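Local coordinates for porin (Acinetobacter baumannii AB307-0294, PDB 5DL7), which probably forms an outer-membrane diffusion channel of the OprD family, a beta-barrel porin thought to admit small solutes such as vanillate, at residues A[275-280]-A[327-332]; A[351-356]-A[395-400]. All coordinates share one frame; numbering follows the deposited sequence.

Contact 1: residues A[275-280]-A[327-332]. With C8E ((hydroxyethyloxy)tri(ethyloxy)octane), chain F; C8E ((hydroxyethyloxy)tri(ethyloxy)octane), chain H; C8E ((hydroxyethyloxy)tri(ethyloxy)octane), chain G.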
loop_
_atom_site.group_PDB
_atom_site.type_symbol
_atom_site.label_atom_id
_atom_site.label_comp_id
_atom_site.label_asym_id
_atom_site.label_seq_id
_atom_site.Cartn_x
_atom_site.Cartn_y
_atom_site.Cartn_z
ATOM N N TYR A 275 -2.520 25.640 4.009
ATOM C CA TYR A 275 -2.404 27.096 3.969
ATOM C C TYR A 275 -0.971 27.389 3.462
ATOM O O TYR A 275 0.015 26.961 4.069
ATOM C CB TYR A 275 -2.594 27.725 5.373
ATOM C CG TYR A 275 -2.488 29.160 5.385
ATOM C CD1 TYR A 275 -3.533 29.969 4.864
ATOM C CD2 TYR A 275 -1.357 29.750 5.832
ATOM C CE1 TYR A 275 -3.411 31.360 4.890
ATOM C CE2 TYR A 275 -1.235 31.098 5.847
ATOM C CZ TYR A 275 -2.267 31.879 5.345
ATOM O OH TYR A 275 -2.028 33.174 5.364
ATOM N N GLN A 276 -0.840 28.071 2.337
ATOM C CA GLN A 276 0.438 28.577 1.833
ATOM C C GLN A 276 1.534 27.379 1.828
ATOM O O GLN A 276 2.722 27.561 2.234
ATOM C CB GLN A 276 0.937 29.687 2.708
ATOM C CG GLN A 276 0.082 30.924 2.614
ATOM C CD GLN A 276 0.725 32.147 3.123
ATOM O OE1 GLN A 276 1.849 32.133 3.577
ATOM N NE2 GLN A 276 0.009 33.280 3.020
ATOM N N ASN A 277 1.128 26.275 1.326
ATOM C CA ASN A 277 1.958 25.065 1.030
ATOM C C ASN A 277 2.341 24.304 2.300
ATOM O O ASN A 277 2.915 23.257 2.219
ATOM C CB ASN A 277 3.173 25.585 0.316
ATOM C CG ASN A 277 2.812 26.007 -1.119
ATOM O OD1 ASN A 277 2.031 25.346 -1.718
ATOM N ND2 ASN A 277 3.540 26.796 -1.634
ATOM N N HIS A 278 1.805 24.759 3.430
ATOM C CA HIS A 278 1.771 23.987 4.661
ATOM C C HIS A 278 0.524 23.140 4.795
ATOM O O HIS A 278 -0.530 23.655 4.493
ATOM C CB HIS A 278 1.854 24.843 5.979
ATOM C CG HIS A 278 2.953 25.816 6.011
ATOM N ND1 HIS A 278 4.207 25.516 6.476
ATOM C CD2 HIS A 278 3.011 27.122 5.609
ATOM C CE1 HIS A 278 4.985 26.569 6.349
ATOM N NE2 HIS A 278 4.301 27.570 5.799
ATOM N N THR A 279 0.627 21.973 5.386
ATOM C CA THR A 279 -0.510 21.177 5.768
ATOM C C THR A 279 -0.266 20.681 7.212
ATOM O O THR A 279 0.653 19.931 7.434
ATOM C CB THR A 279 -0.880 20.042 4.777
ATOM O OG1 THR A 279 -0.803 20.496 3.404
ATOM C CG2 THR A 279 -2.123 19.410 5.090
ATOM N N VAL A 280 -1.258 20.923 8.067
ATOM C CA VAL A 280 -1.251 20.321 9.407
ATOM C C VAL A 280 -2.408 19.412 9.510
ATOM O O VAL A 280 -3.571 19.839 9.301
ATOM C CB VAL A 280 -1.213 21.343 10.572
ATOM C CG1 VAL A 280 -1.289 20.612 11.933
ATOM C CG2 VAL A 280 0.049 22.119 10.519
ATOM N N ASP A 327 5.270 21.716 1.136
ATOM C CA ASP A 327 5.683 21.661 -0.263
ATOM C C ASP A 327 6.476 22.918 -0.601
ATOM O O ASP A 327 6.020 24.040 -0.518
ATOM C CB ASP A 327 4.432 21.561 -1.122
ATOM C CG ASP A 327 4.708 21.563 -2.582
ATOM O OD1 ASP A 327 5.763 21.885 -3.177
ATOM O OD2 ASP A 327 3.656 21.186 -3.233
ATOM N N PHE A 328 7.681 22.660 -1.003
ATOM C CA PHE A 328 8.664 23.726 -1.239
ATOM C C PHE A 328 8.643 24.375 -2.652
ATOM O O PHE A 328 9.587 25.103 -3.072
ATOM C CB PHE A 328 10.092 23.186 -1.010
ATOM C CG PHE A 328 10.504 22.932 0.379
ATOM C CD1 PHE A 328 10.207 21.719 0.980
ATOM C CD2 PHE A 328 11.077 23.941 1.191
ATOM C CE1 PHE A 328 10.589 21.459 2.270
ATOM C CE2 PHE A 328 11.464 23.609 2.561
ATOM C CZ PHE A 328 11.236 22.399 3.056
ATOM N N LYS A 329 7.516 24.261 -3.348
ATOM C CA LYS A 329 7.350 24.754 -4.721
ATOM C C LYS A 329 7.707 26.196 -4.868
ATOM O O LYS A 329 8.259 26.563 -5.927
ATOM C CB LYS A 329 5.881 24.424 -5.105
ATOM C CG LYS A 329 5.516 24.947 -6.528
ATOM C CD LYS A 329 4.301 24.218 -7.170
ATOM C CE LYS A 329 3.279 23.822 -6.092
ATOM N NZ LYS A 329 2.957 25.037 -5.244
ATOM N N ASN A 330 7.481 27.023 -3.856
ATOM C CA ASN A 330 7.732 28.451 -3.946
ATOM C C ASN A 330 8.870 28.905 -3.127
ATOM O O ASN A 330 9.074 30.133 -2.947
ATOM C CB ASN A 330 6.533 29.252 -3.491
ATOM C CG ASN A 330 5.340 29.049 -4.380
ATOM O OD1 ASN A 330 5.415 29.084 -5.624
ATOM N ND2 ASN A 330 4.220 28.813 -3.771
ATOM N N ALA A 331 9.765 27.992 -2.731
ATOM C CA ALA A 331 10.833 28.296 -1.788
ATOM C C ALA A 331 12.157 28.300 -2.589
ATOM O O ALA A 331 12.199 27.705 -3.712
ATOM C CB ALA A 331 10.852 27.309 -0.664
ATOM N N ARG A 332 13.256 28.871 -2.026
ATOM C CA ARG A 332 14.542 28.937 -2.723
ATOM C C ARG A 332 15.619 28.988 -1.610
ATOM O O ARG A 332 15.299 29.297 -0.413
ATOM C CB ARG A 332 14.644 30.038 -3.662
ATOM C CG ARG A 332 14.509 31.316 -2.910
ATOM C CD ARG A 332 14.291 32.314 -3.998
ATOM N NE ARG A 332 14.290 33.558 -3.451
ATOM C CZ ARG A 332 15.336 34.357 -3.529
ATOM N NH1 ARG A 332 16.506 33.829 -3.930
ATOM N NH2 ARG A 332 15.242 35.623 -3.039
HETATM C C1 C8E F . 17.152 21.651 2.015
HETATM C C2 C8E F . 16.038 21.897 3.032
HETATM C C3 C8E F . 15.483 20.621 3.715
HETATM C C4 C8E F . 14.482 21.065 4.790
HETATM C C5 C8E F . 13.786 19.992 5.590
HETATM C C6 C8E F . 13.150 20.449 6.857
HETATM C C7 C8E F . 11.926 21.196 6.564
HETATM C C8 C8E F . 11.244 21.491 7.792
HETATM O O9 C8E F . 10.370 22.202 6.951
HETATM C C10 C8E F . 9.317 23.137 7.092
HETATM C C11 C8E F . 9.844 24.189 6.199
HETATM O O12 C8E F . 9.056 25.369 5.896
HETATM C C13 C8E F . 9.449 26.666 6.491
HETATM C C14 C8E F . 9.016 27.874 5.648
HETATM O O15 C8E F . 8.078 28.815 6.287
HETATM C C16 C8E F . 7.394 29.689 5.357
HETATM C C17 C8E F . 6.228 30.484 6.006
HETATM O O18 C8E F . 4.828 30.259 5.697
HETATM C C19 C8E F . 4.385 30.405 4.308
HETATM C C20 C8E F . 5.316 29.665 3.317
HETATM O O21 C8E F . 4.868 29.049 2.109
HETATM C C1 C8E H . 5.852 14.994 14.376
HETATM C C2 C8E H . 4.631 15.748 14.067
HETATM C C3 C8E H . 4.904 17.194 14.228
HETATM C C4 C8E H . 3.619 17.953 14.258
HETATM C C5 C8E H . 3.666 19.419 14.025
HETATM C C6 C8E H . 2.710 20.338 14.760
HETATM C C7 C8E H . 2.324 21.568 13.924
HETATM C C8 C8E H . 1.764 22.849 14.612
HETATM O O9 C8E H . 1.574 23.812 13.535
HETATM C C10 C8E H . 1.189 25.179 13.744
HETATM C C11 C8E H . 1.792 26.081 12.642
HETATM O O12 C8E H . 1.861 25.429 11.339
HETATM C C13 C8E H . 2.299 26.233 10.226
HETATM C C14 C8E H . 1.206 27.203 9.766
HETATM O O15 C8E H . 1.677 28.001 8.688
HETATM C C16 C8E H . 1.545 29.447 8.869
HETATM C C1 C8E G . 12.370 18.599 13.864
HETATM C C2 C8E G . 11.243 19.632 14.048
HETATM C C3 C8E G . 9.870 19.535 13.264
HETATM C C4 C8E G . 9.825 20.302 11.929
HETATM C C5 C8E G . 9.924 21.816 12.178
HETATM C C6 C8E G . 10.133 22.715 10.934
HETATM C C7 C8E G . 10.098 24.189 11.361
HETATM C C8 C8E G . 10.618 25.133 10.325
HETATM O O9 C8E G . 11.899 24.719 9.944
HETATM C C10 C8E G . 12.316 25.414 8.787
HETATM C C11 C8E G . 13.659 24.834 8.494
HETATM O O12 C8E G . 14.044 25.245 7.148
HETATM C C13 C8E G . 13.691 24.559 5.926
HETATM C C14 C8E G . 14.541 25.206 4.788
HETATM O O15 C8E G . 13.726 26.272 4.261
HETATM C C16 C8E G . 14.277 26.861 3.078
HETATM C C17 C8E G . 13.224 27.812 2.506
HETATM O O18 C8E G . 11.825 27.857 2.934
HETATM C C19 C8E G . 11.264 29.079 2.355
HETATM C C20 C8E G . 9.884 29.507 2.758
HETATM O O21 C8E G . 9.506 30.657 1.968
#
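Asn277 and Asp327 join the two segments through their backbones: Asp327 N donates to Asn277 O over 3.0 Å, a nearly straight bond at 169°. Beside it the side chain of Asn277 lies against the 327-332 segment, its CB 3.3 Å from Asp327 O. With CG beside its own backbone N (chi1 -73°), the side chain of Asn277 is directed toward the turn that follows Asp327, where it crosses the side chain of Asn330 at about a right angle, the two amide planes 37° apart. Lys329 curls back through bends at chi3 and chi4, bringing NZ near the same amide. Each segment is shaped by a tight turn. A type I' turn from Tyr275 to His278 carries Asn277 at its third position, and a type I turn from Phe328 to Ala331 brings up Asn330; in an Asx turn Asp327 OD1 accepts from Lys329 N. Detergent lines the neighbouring surface. One C8E molecule donates from O21 to Gln276 O (2.6 Å) and accepts at O18 from His278 NE2 (2.7 Å), while Tyr324 OH bonds to ND1 of this imidazole. Another C8E places O15 over one face of the His278 ring. The alkyl chain of the first also meets the edge of Phe328 through C7, 3.8 Å from CZ. The pairing is that of a hairpin turn and the adjacent strand end at the rim of an antiparallel outer-membrane beta-barrel.

Contact 2: residues A[351-356]-A[395-400]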
loop_
_atom_site.group_PDB
_atom_site.type_symbol
_atom_site.label_atom_id
_atom_site.label_comp_id
_atom_site.label_asym_id
_atom_site.label_seq_id
_atom_site.Cartn_x
_atom_site.Cartn_y
_atom_site.Cartn_z
ATOM N N GLU A 351 -2.971 2.634 21.359
ATOM C CA GLU A 351 -3.168 2.071 22.671
ATOM C C GLU A 351 -4.321 1.159 22.746
ATOM O O GLU A 351 -5.113 1.065 21.844
ATOM C CB GLU A 351 -3.490 3.299 23.605
ATOM C CG GLU A 351 -2.629 4.342 23.612
ATOM C CD GLU A 351 -3.091 5.497 24.552
ATOM O OE1 GLU A 351 -4.296 5.664 24.974
ATOM O OE2 GLU A 351 -2.204 6.302 24.751
ATOM N N ASP A 352 -4.503 0.515 23.914
ATOM C CA ASP A 352 -5.615 -0.415 24.149
ATOM C C ASP A 352 -5.523 -1.618 23.219
ATOM O O ASP A 352 -6.577 -2.301 23.099
ATOM C CB ASP A 352 -7.008 0.247 24.120
ATOM C CG ASP A 352 -7.222 1.409 25.117
ATOM O OD1 ASP A 352 -6.513 1.397 26.182
ATOM O OD2 ASP A 352 -8.100 2.380 24.859
ATOM N N ILE A 353 -4.362 -1.989 22.780
ATOM C CA ILE A 353 -4.136 -3.192 21.888
ATOM C C ILE A 353 -4.381 -4.458 22.681
ATOM O O ILE A 353 -3.756 -4.708 23.727
ATOM C CB ILE A 353 -2.821 -3.170 21.304
ATOM C CG1 ILE A 353 -2.584 -1.941 20.395
ATOM C CG2 ILE A 353 -2.490 -4.501 20.574
ATOM C CD1 ILE A 353 -1.125 -1.781 20.115
ATOM N N ASP A 354 -5.350 -5.233 22.114
ATOM C CA ASP A 354 -5.709 -6.524 22.699
ATOM C C ASP A 354 -5.197 -7.636 21.792
ATOM O O ASP A 354 -5.691 -7.820 20.701
ATOM C CB ASP A 354 -7.238 -6.621 22.900
ATOM C CG ASP A 354 -7.698 -7.874 23.637
ATOM O OD1 ASP A 354 -6.940 -8.839 23.784
ATOM O OD2 ASP A 354 -8.962 -7.910 23.870
ATOM N N LEU A 355 -4.247 -8.413 22.296
ATOM C CA LEU A 355 -3.597 -9.507 21.587
ATOM C C LEU A 355 -4.223 -10.877 21.979
ATOM O O LEU A 355 -3.568 -11.938 21.784
ATOM C CB LEU A 355 -2.096 -9.486 21.678
ATOM C CG LEU A 355 -1.510 -8.201 21.098
ATOM C CD1 LEU A 355 -0.029 -8.242 21.346
ATOM C CD2 LEU A 355 -1.812 -8.023 19.643
ATOM N N LEU A 356 -5.351 -10.791 22.644
ATOM C CA LEU A 356 -6.331 -11.940 22.810
ATOM C C LEU A 356 -5.909 -12.949 23.860
ATOM O O LEU A 356 -6.778 -13.523 24.562
ATOM C CB LEU A 356 -6.645 -12.738 21.509
ATOM C CG LEU A 356 -7.112 -11.933 20.296
ATOM C CD1 LEU A 356 -7.234 -12.897 19.068
ATOM C CD2 LEU A 356 -8.268 -11.048 20.724
ATOM N N ASN A 395 7.314 -0.592 20.603
ATOM C CA ASN A 395 6.111 -1.189 21.179
ATOM C C ASN A 395 6.472 -1.981 22.414
ATOM O O ASN A 395 7.705 -2.177 22.667
ATOM C CB ASN A 395 5.294 -2.063 20.156
ATOM C CG ASN A 395 5.936 -3.373 19.801
ATOM O OD1 ASN A 395 6.550 -4.061 20.658
ATOM N ND2 ASN A 395 5.852 -3.736 18.552
ATOM N N ASP A 396 5.484 -2.402 23.212
ATOM C CA ASP A 396 5.749 -3.198 24.381
ATOM C C ASP A 396 5.136 -4.630 24.158
ATOM O O ASP A 396 4.806 -5.349 25.106
ATOM C CB ASP A 396 5.219 -2.538 25.646
ATOM C CG ASP A 396 3.682 -2.398 25.723
ATOM O OD1 ASP A 396 3.001 -2.671 24.672
ATOM O OD2 ASP A 396 3.147 -1.922 26.756
ATOM N N MET A 397 5.018 -5.024 22.934
ATOM C CA MET A 397 4.402 -6.307 22.567
ATOM C C MET A 397 5.387 -7.441 22.761
ATOM O O MET A 397 6.612 -7.254 22.699
ATOM C CB MET A 397 3.864 -6.313 21.088
ATOM C CG MET A 397 2.807 -5.334 20.952
ATOM S SD MET A 397 2.107 -5.575 19.172
ATOM C CE MET A 397 1.836 -3.944 18.783
ATOM N N PRO A 398 4.931 -8.671 22.888
ATOM C CA PRO A 398 5.762 -9.781 23.063
ATOM C C PRO A 398 6.579 -10.148 21.813
ATOM O O PRO A 398 6.311 -9.717 20.690
ATOM C CB PRO A 398 4.826 -10.929 23.414
ATOM C CG PRO A 398 3.536 -10.217 23.729
ATOM C CD PRO A 398 3.536 -8.954 23.062
ATOM N N THR A 399 7.646 -10.838 22.076
ATOM C CA THR A 399 8.603 -11.124 21.003
ATOM C C THR A 399 8.157 -12.064 19.894
ATOM O O THR A 399 8.806 -12.157 18.852
ATOM C CB THR A 399 9.997 -11.632 21.608
ATOM O OG1 THR A 399 9.735 -12.838 22.223
ATOM C CG2 THR A 399 10.472 -10.604 22.535
ATOM N N ASN A 400 7.008 -12.772 20.041
ATOM C CA ASN A 400 6.515 -13.667 19.034
ATOM C C ASN A 400 5.564 -12.897 18.087
ATOM O O ASN A 400 4.905 -13.557 17.226
ATOM C CB ASN A 400 5.849 -14.827 19.658
ATOM C CG ASN A 400 4.591 -14.448 20.519
ATOM O OD1 ASN A 400 4.606 -13.446 21.185
ATOM N ND2 ASN A 400 3.577 -15.301 20.537
#
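Met397 and Pro398, in the loop after barrel strand 384-395, pack against Ile353 and Leu355, where strand 341-353 passes into its loop, bringing together two strand ends of the beta-barrel that are separated by strand 363-375. The contact is wholly apolar and largely buried. Met397 is the main bump: CG lies beside its backbone N and the chain bends at chi3 (-142°), which turns the methyl CE toward Ile353 while SD remains by Leu355. Both aliphatic side chains cross the thioether arm at about a right angle, and the SD-CE end of Met397 lies across the two of them. From the opposite segment Leu355 sends one branch, CD1, into the angle between Met397 and the proline ring; it lies 4.0 Å from Met397 SD and meets Pro398 CD at the same distance. Phe363 also touches Leu355, and Glu365 borders Met397. Asx turns shape both loops: Asp354 OD1 accepts from Leu356 N at 2.8 Å, and Asn395 OD1 takes the N-H of Met397, which approaches from above the carbonyl plane. A G1 beta bulge at Asp352 and Ile353, opposite Phe363, precedes the first loop. At the methyl end of the methionine, CD1 of Ile353 meets Met397 CE at 3.9 Å.

From the N terminus, the chain has already laid down the earlier barrel strands when it reaches the hairpin at 275-280. It runs up strand 278-288, through a long connection and back along strand 318-327, where contact 1 closes that excursion at 327-332. After the short hairpin 332-337, strand 341-353 leads to 351-356; strands 363-375 and 384-395 follow before contact 2 closes at 395-400. The two loops are therefore in series, neither nesting nor crossing. Contact 1 joins neighbouring strands, contact 2 spans an intervening one. Their centres lie 38 Å apart, and strand 341-353, paired with 318-327, connects the two regions within the same barrel wall.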